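Local coordinates for cellulosome anchoring protein cohesin region (Clostridium thermocellum, PDB 4DH2) that binds a type I dockerin module through its cohesin domain, a mode of attachment used in assembling cellulosomes, here as part of a longer cellulosome anchoring protein, at residues E22-K27 / V32-K37; A26-T31 / D120-S125; L53-K58 / Y80-K85; S57-V62 / K130-T135; L63-G68 / I89-D94. One frame throughout, in Å; residues are numbered along the deposited sequence.

Overall arrangement
All five contacts lie in the cohesin domain, a beta sandwich of jelly-roll type, and they follow it from its hydrophobic core to its loops. Contact 1 is the hairpin of strands 15-27 and 31-39; contact 2 starts from the turn of the same hairpin, about 15 Å away centre to centre. Contact 4 joins strands 60-67 and 129-142 across the interior and lies about 11 Å from contacts 1 and 2 and about 10 Å from contact 3, measured between centres. Contact 5 fills the core about 12 Å, centre to centre, from contact 3. Strands 78-83 and 88-94, used by contacts 3 and 5, also carry residues that meet the dockerin chain.

Contact 1 of 5, residues E22-K27 / V32-K37; sequences EGVKAK and VEIPLK
E22 N donates to P35 O (3.0 Å, N-H...O 158°) where the hairpin of strands 15-27 and 31-39 in the cohesin jelly roll still pairs. Proline suits this place because its carbonyl can accept although its nitrogen has no hydrogen to give. Beyond this point the chains diverge, and strands 24-27 and 32-37 run 166° apart in direction with axes 8.4 Å apart at closest. Valine, isoleucine and alanine fill the gap: V24 CG1 meets I34 CG1 at 4.0 Å, the two side chains at about a right angle, and A26 CB touches V32 CG1 at 3.8 Å. Each strand instead has its backbone partners on the outer side: V24 and A26 with E159, V32 and I34 with V115 and L113. Near the tighter end K37 sends its ammonium to E39 in a salt bridge. Its methylenes run past E22, whose bent chain (chi2 -57°) brings OE2 to 3.3 Å from K37 CD.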
# COMPACT_ATOMS: atom_id res chain seq x y z
N GLU A 22 0.36 14.58 5.32
CA GLU A 22 0.80 15.91 5.70
C GLU A 22 0.04 16.97 4.88
O GLU A 22 0.17 17.03 3.68
CB GLU A 22 2.29 16.06 5.52
CG GLU A 22 3.11 15.12 6.41
CD GLU A 22 2.80 15.28 7.91
OE1 GLU A 22 2.41 16.40 8.33
OE2 GLU A 22 2.95 14.29 8.66
N GLY A 23 -0.70 17.82 5.57
CA GLY A 23 -1.55 18.80 4.91
C GLY A 23 -0.80 19.78 4.02
O GLY A 23 0.35 20.12 4.27
N VAL A 24 -1.47 20.24 2.96
CA VAL A 24 -0.90 21.24 2.08
C VAL A 24 -1.94 22.32 1.85
O VAL A 24 -3.13 22.06 1.88
CB VAL A 24 -0.46 20.62 0.74
CG1 VAL A 24 -1.60 19.91 0.08
CG2 VAL A 24 0.09 21.68 -0.18
N LYS A 25 -1.48 23.55 1.68
CA LYS A 25 -2.33 24.68 1.30
C LYS A 25 -1.88 25.09 -0.09
O LYS A 25 -0.69 25.32 -0.32
CB LYS A 25 -2.17 25.86 2.26
CG LYS A 25 -2.37 25.54 3.75
CD LYS A 25 -2.32 26.82 4.61
CE LYS A 25 -2.23 26.50 6.10
NZ LYS A 25 -0.84 26.70 6.64
N ALA A 26 -2.83 25.14 -1.01
CA ALA A 26 -2.50 25.44 -2.41
C ALA A 26 -3.63 26.23 -3.04
O ALA A 26 -4.65 26.51 -2.41
CB ALA A 26 -2.28 24.16 -3.18
N LYS A 27 -3.43 26.58 -4.30
CA LYS A 27 -4.42 27.33 -5.03
C LYS A 27 -4.96 26.44 -6.12
O LYS A 27 -4.27 25.56 -6.61
CB LYS A 27 -3.78 28.59 -5.64
CG LYS A 27 -3.18 29.52 -4.60
CD LYS A 27 -2.44 30.68 -5.24
CE LYS A 27 -1.81 31.60 -4.20
NZ LYS A 27 -0.84 32.58 -4.80
N VAL A 32 1.21 20.31 -6.86
CA VAL A 32 1.90 20.34 -5.58
C VAL A 32 2.26 18.91 -5.18
O VAL A 32 1.78 17.95 -5.78
CB VAL A 32 1.00 20.95 -4.49
CG1 VAL A 32 0.61 22.39 -4.83
CG2 VAL A 32 -0.26 20.10 -4.28
N GLU A 33 3.15 18.80 -4.19
CA GLU A 33 3.52 17.49 -3.62
C GLU A 33 2.82 17.30 -2.27
O GLU A 33 2.73 18.25 -1.49
CB GLU A 33 5.02 17.39 -3.44
CG GLU A 33 5.73 17.14 -4.74
CD GLU A 33 7.23 17.03 -4.59
OE1 GLU A 33 7.75 17.26 -3.47
OE2 GLU A 33 7.88 16.71 -5.60
N ILE A 34 2.26 16.11 -2.03
CA ILE A 34 1.70 15.79 -0.72
C ILE A 34 2.56 14.68 -0.10
O ILE A 34 2.60 13.56 -0.60
CB ILE A 34 0.24 15.29 -0.84
CG1 ILE A 34 -0.66 16.37 -1.46
CG2 ILE A 34 -0.30 14.90 0.55
CD1 ILE A 34 -2.00 15.88 -1.76
N PRO A 35 3.29 15.00 0.98
CA PRO A 35 4.11 14.00 1.66
C PRO A 35 3.24 13.15 2.57
O PRO A 35 2.32 13.68 3.19
CB PRO A 35 5.10 14.83 2.48
CG PRO A 35 4.90 16.27 2.04
CD PRO A 35 3.48 16.34 1.56
N LEU A 36 3.57 11.87 2.61
CA LEU A 36 2.92 10.90 3.49
C LEU A 36 4.02 10.34 4.39
O LEU A 36 5.09 9.98 3.90
CB LEU A 36 2.28 9.78 2.64
CG LEU A 36 1.43 10.27 1.48
CD1 LEU A 36 0.96 9.09 0.64
CD2 LEU A 36 0.24 11.07 1.95
N LYS A 37 3.76 10.29 5.69
CA LYS A 37 4.79 10.02 6.68
C LYS A 37 4.42 8.87 7.57
O LYS A 37 3.25 8.59 7.77
CB LYS A 37 5.00 11.23 7.59
CG LYS A 37 5.83 12.35 7.00
CD LYS A 37 6.11 13.42 8.05
CE LYS A 37 7.08 12.91 9.11
NZ LYS A 37 6.88 13.53 10.46

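Contact 2 of 5, residues A26-T31 / D120-S125; sequences AKAGDT and DIFKDS
I121 and F122, consecutive residues in the loop between strands 108-117 and 129-142, both touch the methyl of A28. The segment opens at D120, whose carbonyl accepts from K123 N to close a type I turn; the side chains of these two also pair, though K123 is poorly ordered. Second in that turn, I121 turns its CG2 branch to A28 CB at 4.2 Å, while its longer CG1 arm leads away (chi1 -165°). F122 follows and presents its ring edge: CE2 lies 4.2 Å from A28 CB, which sits near the ring plane. From F122 a type II turn runs to S125. Opposite them A28 occupies the second place of another type II turn, K27 to D30, with G29 next at a positive phi that suits glycine. D30 OD2 braces this turn by accepting from K27 N at 2.8 Å, approached from above the carboxylate plane. Methyl, isoleucine branch and ring edge meet by van der Waals packing alone, which shields A28 and F122, both buried.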
# COMPACT_ATOMS: atom_id res chain seq x y z
N ALA A 26 -2.83 25.14 -1.01
CA ALA A 26 -2.50 25.44 -2.41
C ALA A 26 -3.63 26.23 -3.04
O ALA A 26 -4.65 26.51 -2.41
CB ALA A 26 -2.28 24.16 -3.18
N LYS A 27 -3.43 26.58 -4.30
CA LYS A 27 -4.42 27.33 -5.03
C LYS A 27 -4.96 26.44 -6.12
O LYS A 27 -4.27 25.56 -6.61
CB LYS A 27 -3.78 28.59 -5.64
CG LYS A 27 -3.18 29.52 -4.60
CD LYS A 27 -2.44 30.68 -5.24
CE LYS A 27 -1.81 31.60 -4.20
NZ LYS A 27 -0.84 32.58 -4.80
N ALA A 28 -6.20 26.69 -6.52
CA ALA A 28 -6.78 25.94 -7.62
C ALA A 28 -5.89 26.09 -8.82
O ALA A 28 -5.43 27.20 -9.12
CB ALA A 28 -8.13 26.47 -7.95
N GLY A 29 -5.65 24.97 -9.50
CA GLY A 29 -4.78 24.91 -10.65
C GLY A 29 -3.34 24.52 -10.34
O GLY A 29 -2.60 24.20 -11.26
N ASP A 30 -2.93 24.56 -9.07
CA ASP A 30 -1.55 24.26 -8.70
C ASP A 30 -1.23 22.80 -8.92
O ASP A 30 -2.10 21.93 -8.81
CB ASP A 30 -1.27 24.53 -7.22
CG ASP A 30 -1.12 25.99 -6.90
OD1 ASP A 30 -1.07 26.82 -7.83
OD2 ASP A 30 -1.04 26.29 -5.68
N THR A 31 0.03 22.53 -9.20
CA THR A 31 0.58 21.19 -9.02
C THR A 31 1.46 21.22 -7.80
O THR A 31 2.36 22.06 -7.70
CB THR A 31 1.40 20.74 -10.24
OG1 THR A 31 0.58 20.75 -11.40
CG2 THR A 31 1.97 19.34 -10.03
N ASP A 120 -10.90 24.25 -11.98
CA ASP A 120 -12.32 24.56 -12.09
C ASP A 120 -13.11 24.12 -10.88
O ASP A 120 -14.33 23.92 -10.96
CB ASP A 120 -12.91 23.88 -13.33
CG ASP A 120 -12.96 22.37 -13.19
OD1 ASP A 120 -12.09 21.79 -12.50
OD2 ASP A 120 -13.88 21.75 -13.76
N ILE A 121 -12.44 23.97 -9.74
CA ILE A 121 -13.09 23.44 -8.56
C ILE A 121 -14.11 24.43 -7.97
O ILE A 121 -15.06 24.03 -7.30
CB ILE A 121 -12.05 23.00 -7.49
CG1 ILE A 121 -12.70 22.12 -6.43
CG2 ILE A 121 -11.42 24.20 -6.82
CD1 ILE A 121 -13.34 20.87 -6.99
N PHE A 122 -13.94 25.72 -8.23
CA PHE A 122 -14.86 26.71 -7.66
C PHE A 122 -16.00 27.07 -8.61
O PHE A 122 -16.78 27.97 -8.33
CB PHE A 122 -14.11 27.96 -7.22
CG PHE A 122 -13.23 27.73 -6.03
CD1 PHE A 122 -13.72 27.91 -4.74
CD2 PHE A 122 -11.92 27.29 -6.18
CE1 PHE A 122 -12.91 27.69 -3.63
CE2 PHE A 122 -11.12 27.06 -5.08
CZ PHE A 122 -11.61 27.27 -3.80
N LYS A 123 -16.10 26.35 -9.72
CA LYS A 123 -17.18 26.56 -10.67
C LYS A 123 -18.51 26.41 -9.96
O LYS A 123 -18.73 25.44 -9.24
CB LYS A 123 -17.12 25.53 -11.80
CG LYS A 123 -17.55 24.14 -11.36
CD LYS A 123 -17.30 23.09 -12.42
CE LYS A 123 -17.34 21.68 -11.82
NZ LYS A 123 -17.16 20.62 -12.85
N ASP A 124 -19.41 27.36 -10.18
CA ASP A 124 -20.75 27.24 -9.64
C ASP A 124 -20.72 27.34 -8.11
O ASP A 124 -21.66 26.93 -7.44
CB ASP A 124 -21.35 25.90 -10.07
CG ASP A 124 -22.85 25.97 -10.28
OD1 ASP A 124 -23.28 26.71 -11.18
OD2 ASP A 124 -23.59 25.27 -9.54
N SER A 125 -19.63 27.89 -7.57
CA SER A 125 -19.51 28.04 -6.13
C SER A 125 -19.18 29.46 -5.73
O SER A 125 -18.44 30.15 -6.42
CB SER A 125 -18.44 27.11 -5.57
OG SER A 125 -18.10 27.50 -4.25

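Contact 3 of 5, residues L53-K58 / Y80-K85; sequences LYYDSK and YNIVYK. With SO4 (sulfate ion), chain F.
Y55 OH and the backbone oxygen of Y84 share one water, which lies 2.8 Å from Y55 OH and donates to Y84 O at 2.9 Å. Tyrosine suits position 55 because its ring is long enough to span the distance and its hydroxyl can take up the water. The same hydroxyl rests 3.7 Å from I82 CG2, the two side chains lying at about a right angle, and it reaches Y84 more obliquely. I82 CG2, opposite the backbone N (CG1 at chi1 -59°), also lies 3.6 Å above the plane of the Y84 ring, over its centre, so one methyl serves both tyrosines. In the jelly roll, strands 48-54 and 78-83 are not neighbours: strand 88-94 runs between them, and the contact is made at their loop ends. N81, next to I82, gives its ND2 to L65 O of the dockerin chain, which places this strand in the cohesin-dockerin interface. Past the strand, K85 N donates to O4 of a sulfate, probably from the crystallisation liquor, at 3.1 Å (N-H...O 170°), and Y84 N adds a weak bond to O3. D56 OD1 accepts from K58 N at 2.9 Å, an Asx turn just after Y55.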
# COMPACT_ATOMS: atom_id res chain seq x y z
N LEU A 53 -4.97 4.80 -0.15
CA LEU A 53 -5.50 6.15 0.08
C LEU A 53 -6.55 6.44 -0.97
O LEU A 53 -6.47 5.94 -2.10
CB LEU A 53 -4.39 7.18 -0.11
CG LEU A 53 -3.20 7.19 0.83
CD1 LEU A 53 -2.29 8.35 0.42
CD2 LEU A 53 -3.64 7.33 2.25
N TYR A 54 -7.50 7.31 -0.63
CA TYR A 54 -8.48 7.75 -1.60
C TYR A 54 -8.40 9.26 -1.69
O TYR A 54 -8.10 9.93 -0.70
CB TYR A 54 -9.87 7.41 -1.15
CG TYR A 54 -10.11 5.94 -1.12
CD1 TYR A 54 -10.49 5.26 -2.26
CD2 TYR A 54 -9.92 5.22 0.05
CE1 TYR A 54 -10.72 3.90 -2.24
CE2 TYR A 54 -10.16 3.87 0.09
CZ TYR A 54 -10.55 3.22 -1.07
OH TYR A 54 -10.79 1.86 -1.04
N TYR A 55 -8.69 9.76 -2.89
CA TYR A 55 -8.79 11.19 -3.16
C TYR A 55 -10.06 11.48 -3.95
O TYR A 55 -10.67 10.58 -4.53
CB TYR A 55 -7.56 11.66 -3.94
CG TYR A 55 -7.34 10.96 -5.28
CD1 TYR A 55 -7.80 11.53 -6.45
CD2 TYR A 55 -6.68 9.72 -5.37
CE1 TYR A 55 -7.62 10.91 -7.66
CE2 TYR A 55 -6.50 9.09 -6.60
CZ TYR A 55 -6.99 9.69 -7.74
OH TYR A 55 -6.83 9.11 -8.99
N ASP A 56 -10.47 12.75 -3.95
CA ASP A 56 -11.64 13.16 -4.70
C ASP A 56 -11.20 13.58 -6.08
O ASP A 56 -10.52 14.60 -6.26
CB ASP A 56 -12.34 14.31 -3.99
CG ASP A 56 -13.57 14.79 -4.74
OD1 ASP A 56 -13.89 14.18 -5.78
OD2 ASP A 56 -14.19 15.79 -4.31
N SER A 57 -11.54 12.77 -7.07
CA SER A 57 -11.09 13.01 -8.43
C SER A 57 -11.74 14.26 -9.01
O SER A 57 -11.31 14.76 -10.05
CB SER A 57 -11.37 11.80 -9.33
OG SER A 57 -12.76 11.63 -9.51
N LYS A 58 -12.74 14.80 -8.33
CA LYS A 58 -13.33 16.04 -8.85
C LYS A 58 -12.41 17.22 -8.58
O LYS A 58 -12.45 18.23 -9.30
CB LYS A 58 -14.72 16.28 -8.28
CG LYS A 58 -15.80 15.47 -8.97
CD LYS A 58 -17.14 15.62 -8.27
CE LYS A 58 -18.11 14.53 -8.70
NZ LYS A 58 -18.19 14.40 -10.18
N TYR A 80 3.56 0.98 -6.44
CA TYR A 80 2.25 1.58 -6.22
C TYR A 80 1.40 1.37 -7.45
O TYR A 80 1.92 1.09 -8.53
CB TYR A 80 2.39 3.07 -5.97
CG TYR A 80 2.68 3.83 -7.24
CD1 TYR A 80 1.64 4.37 -8.00
CD2 TYR A 80 3.99 3.98 -7.69
CE1 TYR A 80 1.90 5.06 -9.17
CE2 TYR A 80 4.26 4.67 -8.89
CZ TYR A 80 3.21 5.20 -9.61
OH TYR A 80 3.48 5.87 -10.79
N ASN A 81 0.10 1.54 -7.29
CA ASN A 81 -0.82 1.49 -8.39
C ASN A 81 -1.97 2.46 -8.13
O ASN A 81 -2.54 2.50 -7.03
CB ASN A 81 -1.43 0.10 -8.52
CG ASN A 81 -2.41 0.04 -9.66
OD1 ASN A 81 -2.06 0.34 -10.80
ND2 ASN A 81 -3.63 -0.33 -9.36
N ILE A 82 -2.33 3.24 -9.14
CA ILE A 82 -3.50 4.10 -9.02
C ILE A 82 -4.66 3.41 -9.69
O ILE A 82 -4.61 3.11 -10.89
CB ILE A 82 -3.24 5.45 -9.67
CG1 ILE A 82 -2.04 6.10 -9.01
CG2 ILE A 82 -4.49 6.35 -9.57
CD1 ILE A 82 -1.53 7.31 -9.72
N VAL A 83 -5.69 3.12 -8.90
CA VAL A 83 -6.93 2.58 -9.41
C VAL A 83 -7.81 3.77 -9.79
O VAL A 83 -8.58 4.26 -8.98
CB VAL A 83 -7.65 1.69 -8.38
CG1 VAL A 83 -8.83 1.01 -9.01
CG2 VAL A 83 -6.67 0.64 -7.81
N TYR A 84 -7.67 4.22 -11.03
CA TYR A 84 -8.35 5.43 -11.49
C TYR A 84 -9.86 5.38 -11.30
O TYR A 84 -10.46 6.36 -10.86
CB TYR A 84 -7.97 5.69 -12.94
CG TYR A 84 -6.54 6.11 -13.07
CD1 TYR A 84 -6.14 7.40 -12.75
CD2 TYR A 84 -5.56 5.20 -13.48
CE1 TYR A 84 -4.82 7.78 -12.85
CE2 TYR A 84 -4.24 5.57 -13.58
CZ TYR A 84 -3.87 6.87 -13.26
OH TYR A 84 -2.56 7.28 -13.37
N LYS A 85 -10.47 4.22 -11.56
CA LYS A 85 -11.92 4.11 -11.42
C LYS A 85 -12.41 4.35 -10.00
O LYS A 85 -13.56 4.77 -9.78
CB LYS A 85 -12.40 2.74 -11.92
CG LYS A 85 -13.87 2.48 -11.64
CD LYS A 85 -14.40 1.25 -12.37
CE LYS A 85 -15.93 1.26 -12.42
NZ LYS A 85 -16.49 -0.05 -12.88
S SO4 F . -8.17 1.60 -13.49
O1 SO4 F . -8.62 2.58 -14.47
O2 SO4 F . -8.17 0.26 -14.08
O3 SO4 F . -6.79 1.92 -13.10
O4 SO4 F . -9.10 1.60 -12.37
O HOH W 1 -9.25 8.97 -10.40

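Contact 4 of 5, residues S57-V62 / K130-T135; sequences SKAIEV and KYSLIT
A59, I60 and S132, the residues that meet here, have no flat side-chain group among them, so the packing involves no ring face or edge and rests on a methyl, an aliphatic arm and a hydroxyl oxygen. A59 CB lies 3.8 Å from S132 OG. The oxygen swings toward the other segment because it stands opposite the backbone N about the CA-CB bond (chi1 -165°). Both residues are small, which lets the chains come to 7.1 Å between A59 CA and S132 CA. I60 reaches in beside them: its arm is extended (chi2 -171°), and CD1 at the end comes to 4.3 Å from S132 OG. The same CD1 lies a looser 4.6 Å from I134 CD1, so a branched aliphatic residue here faces both the serine and the hydrophobic interior. The touches across this gap are van der Waals in kind; none is a hydrogen bond, and each segment is hydrogen-bonded to other parts of the chain. A59 and E61 pair with K118 and R116, E61 adding a salt bridge to R116, while S132 and I134 pair with V158 and G156. The contact thus spans the interior of the beta sandwich near one end: strand 60-67 lies beside strand 108-117, strand 129-142 lies between 149-161 and 48-54, and the V158 side chain of strand 149-161 packs against both I60 and I134.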
# COMPACT_ATOMS: atom_id res chain seq x y z
N SER A 57 -11.54 12.77 -7.07
CA SER A 57 -11.09 13.01 -8.43
C SER A 57 -11.74 14.26 -9.01
O SER A 57 -11.31 14.76 -10.05
CB SER A 57 -11.37 11.80 -9.33
OG SER A 57 -12.76 11.63 -9.51
N LYS A 58 -12.74 14.80 -8.33
CA LYS A 58 -13.33 16.04 -8.85
C LYS A 58 -12.41 17.22 -8.58
O LYS A 58 -12.45 18.23 -9.30
CB LYS A 58 -14.72 16.28 -8.28
CG LYS A 58 -15.80 15.47 -8.97
CD LYS A 58 -17.14 15.62 -8.27
CE LYS A 58 -18.11 14.53 -8.70
NZ LYS A 58 -18.19 14.40 -10.18
N ALA A 59 -11.57 17.10 -7.57
CA ALA A 59 -10.68 18.17 -7.18
C ALA A 59 -9.22 17.85 -7.44
O ALA A 59 -8.42 18.76 -7.63
CB ALA A 59 -10.87 18.49 -5.72
N ILE A 60 -8.87 16.57 -7.44
CA ILE A 60 -7.48 16.19 -7.49
C ILE A 60 -7.20 15.19 -8.59
O ILE A 60 -7.95 14.24 -8.80
CB ILE A 60 -7.08 15.53 -6.17
CG1 ILE A 60 -7.04 16.58 -5.06
CG2 ILE A 60 -5.72 14.86 -6.29
CD1 ILE A 60 -6.43 16.05 -3.76
N GLU A 61 -6.11 15.44 -9.29
CA GLU A 61 -5.54 14.52 -10.26
C GLU A 61 -4.15 14.07 -9.80
O GLU A 61 -3.25 14.88 -9.56
CB GLU A 61 -5.44 15.21 -11.63
CG GLU A 61 -4.90 14.32 -12.72
CD GLU A 61 -4.81 15.02 -14.06
OE1 GLU A 61 -5.11 16.24 -14.14
OE2 GLU A 61 -4.44 14.33 -15.04
N VAL A 62 -3.95 12.76 -9.66
CA VAL A 62 -2.65 12.28 -9.25
C VAL A 62 -1.81 12.05 -10.48
O VAL A 62 -2.18 11.29 -11.38
CB VAL A 62 -2.75 10.99 -8.40
CG1 VAL A 62 -1.34 10.55 -7.95
CG2 VAL A 62 -3.65 11.23 -7.21
N LYS A 130 -11.78 26.12 -0.28
CA LYS A 130 -12.33 24.76 -0.16
C LYS A 130 -11.29 23.83 0.47
O LYS A 130 -10.11 24.17 0.60
CB LYS A 130 -12.82 24.20 -1.51
CG LYS A 130 -14.14 24.78 -2.03
CD LYS A 130 -14.52 24.15 -3.34
CE LYS A 130 -15.85 24.70 -3.89
NZ LYS A 130 -17.04 24.38 -3.05
N TYR A 131 -11.78 22.67 0.92
CA TYR A 131 -10.93 21.63 1.49
C TYR A 131 -11.18 20.32 0.77
O TYR A 131 -12.32 19.99 0.45
CB TYR A 131 -11.25 21.44 2.97
CG TYR A 131 -11.03 22.69 3.78
CD1 TYR A 131 -9.77 23.01 4.25
CD2 TYR A 131 -12.07 23.56 4.05
CE1 TYR A 131 -9.54 24.15 4.99
CE2 TYR A 131 -11.86 24.72 4.80
CZ TYR A 131 -10.58 25.01 5.26
OH TYR A 131 -10.33 26.14 6.01
N SER A 132 -10.13 19.57 0.50
CA SER A 132 -10.33 18.27 -0.11
C SER A 132 -9.64 17.21 0.75
O SER A 132 -8.48 17.35 1.09
CB SER A 132 -9.79 18.21 -1.53
OG SER A 132 -10.31 17.08 -2.20
N LEU A 133 -10.38 16.17 1.09
CA LEU A 133 -9.93 15.18 2.07
C LEU A 133 -9.18 14.04 1.39
O LEU A 133 -9.56 13.61 0.31
CB LEU A 133 -11.21 14.63 2.74
CG LEU A 133 -11.19 13.97 4.10
CD1 LEU A 133 -10.71 14.93 5.16
CD2 LEU A 133 -12.61 13.49 4.41
N ILE A 134 -8.14 13.56 2.04
CA ILE A 134 -7.43 12.39 1.57
C ILE A 134 -7.64 11.34 2.66
O ILE A 134 -7.25 11.54 3.81
CB ILE A 134 -5.96 12.70 1.35
CG1 ILE A 134 -5.82 13.61 0.12
CG2 ILE A 134 -5.16 11.40 1.11
CD1 ILE A 134 -4.52 14.25 0.03
N THR A 135 -8.29 10.23 2.29
CA THR A 135 -8.71 9.26 3.27
C THR A 135 -7.95 7.96 3.08
O THR A 135 -7.17 7.81 2.15
CB THR A 135 -10.18 8.95 3.15
OG1 THR A 135 -10.46 8.43 1.86
CG2 THR A 135 -11.00 10.23 3.33

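Contact 5 of 5, residues L63-G68 / I89-D94; sequences LKVEPG and IVFLFD
Within the hydrophobic core of the cohesin beta sandwich, V65 from strand 60-67 packs on I89 and F91 from strand 88-94. The two strands face one another across the interior, V65 CA and I89 CA being 8.7 Å apart, and are not paired by their backbones. A beta-branched valine fits the gap, since each methyl finds its own partner: CG2 lies 4.1 Å from I89 CG2, while CG1, opposite the backbone N (chi1 -176°), turns to the phenylalanine. F91 sits obliquely to that methyl, and its ring also meets F110 edge-to-face, so the aromatic bridges valine and a second ring. Near the start of strand 60-67, L63 and K64 both face T114, a classic beta bulge. Strand 88-94 has a second role: between its inward residues, V90 and L92 pack on L64 and L65 of the dockerin chain, and D94 makes a salt bridge with K25 of that chain. The closest approach between the two segments is V65 CG1 to F91 CE1, 3.4 Å.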
# COMPACT_ATOMS: atom_id res chain seq x y z
N LEU A 63 -0.68 12.73 -10.52
CA LEU A 63 0.19 12.67 -11.69
C LEU A 63 1.41 11.77 -11.49
O LEU A 63 2.01 11.30 -12.46
CB LEU A 63 0.69 14.07 -12.03
CG LEU A 63 -0.42 15.08 -12.30
CD1 LEU A 63 0.16 16.43 -12.75
CD2 LEU A 63 -1.42 14.57 -13.34
N LYS A 64 1.80 11.58 -10.23
CA LYS A 64 3.01 10.80 -9.91
C LYS A 64 2.95 10.33 -8.47
O LYS A 64 2.42 11.03 -7.58
CB LYS A 64 4.25 11.69 -10.08
CG LYS A 64 5.57 10.98 -10.13
CD LYS A 64 6.71 11.97 -10.35
CE LYS A 64 8.04 11.27 -10.42
NZ LYS A 64 9.17 12.20 -10.71
N VAL A 65 3.52 9.15 -8.23
CA VAL A 65 3.75 8.69 -6.88
C VAL A 65 5.20 8.26 -6.78
O VAL A 65 5.67 7.51 -7.63
CB VAL A 65 2.86 7.48 -6.59
CG1 VAL A 65 3.02 7.06 -5.14
CG2 VAL A 65 1.40 7.81 -6.93
N GLU A 66 5.90 8.73 -5.75
CA GLU A 66 7.32 8.43 -5.56
C GLU A 66 7.58 7.89 -4.16
O GLU A 66 6.98 8.37 -3.21
CB GLU A 66 8.13 9.71 -5.69
CG GLU A 66 8.10 10.37 -7.06
CD GLU A 66 8.59 11.80 -7.02
OE1 GLU A 66 8.07 12.59 -6.20
OE2 GLU A 66 9.49 12.14 -7.81
N PRO A 67 8.53 6.94 -4.03
CA PRO A 67 8.88 6.50 -2.67
C PRO A 67 9.57 7.61 -1.92
O PRO A 67 10.24 8.47 -2.51
CB PRO A 67 9.83 5.33 -2.91
CG PRO A 67 10.47 5.66 -4.26
CD PRO A 67 9.37 6.31 -5.06
N GLY A 68 9.38 7.61 -0.61
CA GLY A 68 10.02 8.55 0.29
C GLY A 68 11.40 8.05 0.70
O GLY A 68 11.77 6.91 0.40
N ILE A 89 -5.13 5.16 -4.44
CA ILE A 89 -3.72 4.93 -4.62
C ILE A 89 -3.30 3.83 -3.66
O ILE A 89 -3.49 3.94 -2.43
CB ILE A 89 -2.89 6.16 -4.30
CG1 ILE A 89 -3.44 7.40 -5.00
CG2 ILE A 89 -1.44 5.89 -4.67
CD1 ILE A 89 -2.72 8.64 -4.57
N VAL A 90 -2.75 2.76 -4.21
CA VAL A 90 -2.37 1.60 -3.42
C VAL A 90 -0.85 1.50 -3.40
O VAL A 90 -0.18 1.66 -4.43
CB VAL A 90 -2.97 0.30 -3.98
CG1 VAL A 90 -2.79 -0.84 -3.01
CG2 VAL A 90 -4.46 0.51 -4.26
N PHE A 91 -0.30 1.26 -2.22
CA PHE A 91 1.14 1.11 -2.04
C PHE A 91 1.43 -0.30 -1.56
O PHE A 91 0.68 -0.87 -0.78
CB PHE A 91 1.65 2.06 -0.96
CG PHE A 91 1.42 3.50 -1.25
CD1 PHE A 91 2.38 4.23 -1.91
CD2 PHE A 91 0.26 4.12 -0.86
CE1 PHE A 91 2.18 5.58 -2.19
CE2 PHE A 91 0.06 5.47 -1.12
CZ PHE A 91 1.04 6.18 -1.79
N LEU A 92 2.54 -0.86 -2.05
CA LEU A 92 3.05 -2.12 -1.54
C LEU A 92 4.55 -2.01 -1.35
O LEU A 92 5.32 -1.69 -2.29
CB LEU A 92 2.71 -3.23 -2.50
CG LEU A 92 3.20 -4.61 -2.03
CD1 LEU A 92 2.42 -5.09 -0.79
CD2 LEU A 92 3.06 -5.59 -3.17
N PHE A 93 4.99 -2.32 -0.13
CA PHE A 93 6.40 -2.37 0.19
C PHE A 93 6.75 -3.72 0.76
O PHE A 93 5.99 -4.27 1.55
CB PHE A 93 6.74 -1.32 1.24
CG PHE A 93 8.10 -1.49 1.82
CD1 PHE A 93 9.21 -0.95 1.19
CD2 PHE A 93 8.29 -2.23 2.96
CE1 PHE A 93 10.49 -1.15 1.70
CE2 PHE A 93 9.57 -2.45 3.48
CZ PHE A 93 10.68 -1.90 2.84
N ASP A 94 7.90 -4.27 0.35
CA ASP A 94 8.42 -5.47 0.94
C ASP A 94 9.94 -5.42 0.80
O ASP A 94 10.46 -5.12 -0.27
CB ASP A 94 7.90 -6.71 0.22
CG ASP A 94 8.54 -7.98 0.70
OD1 ASP A 94 8.44 -8.26 1.92
OD2 ASP A 94 9.15 -8.73 -0.13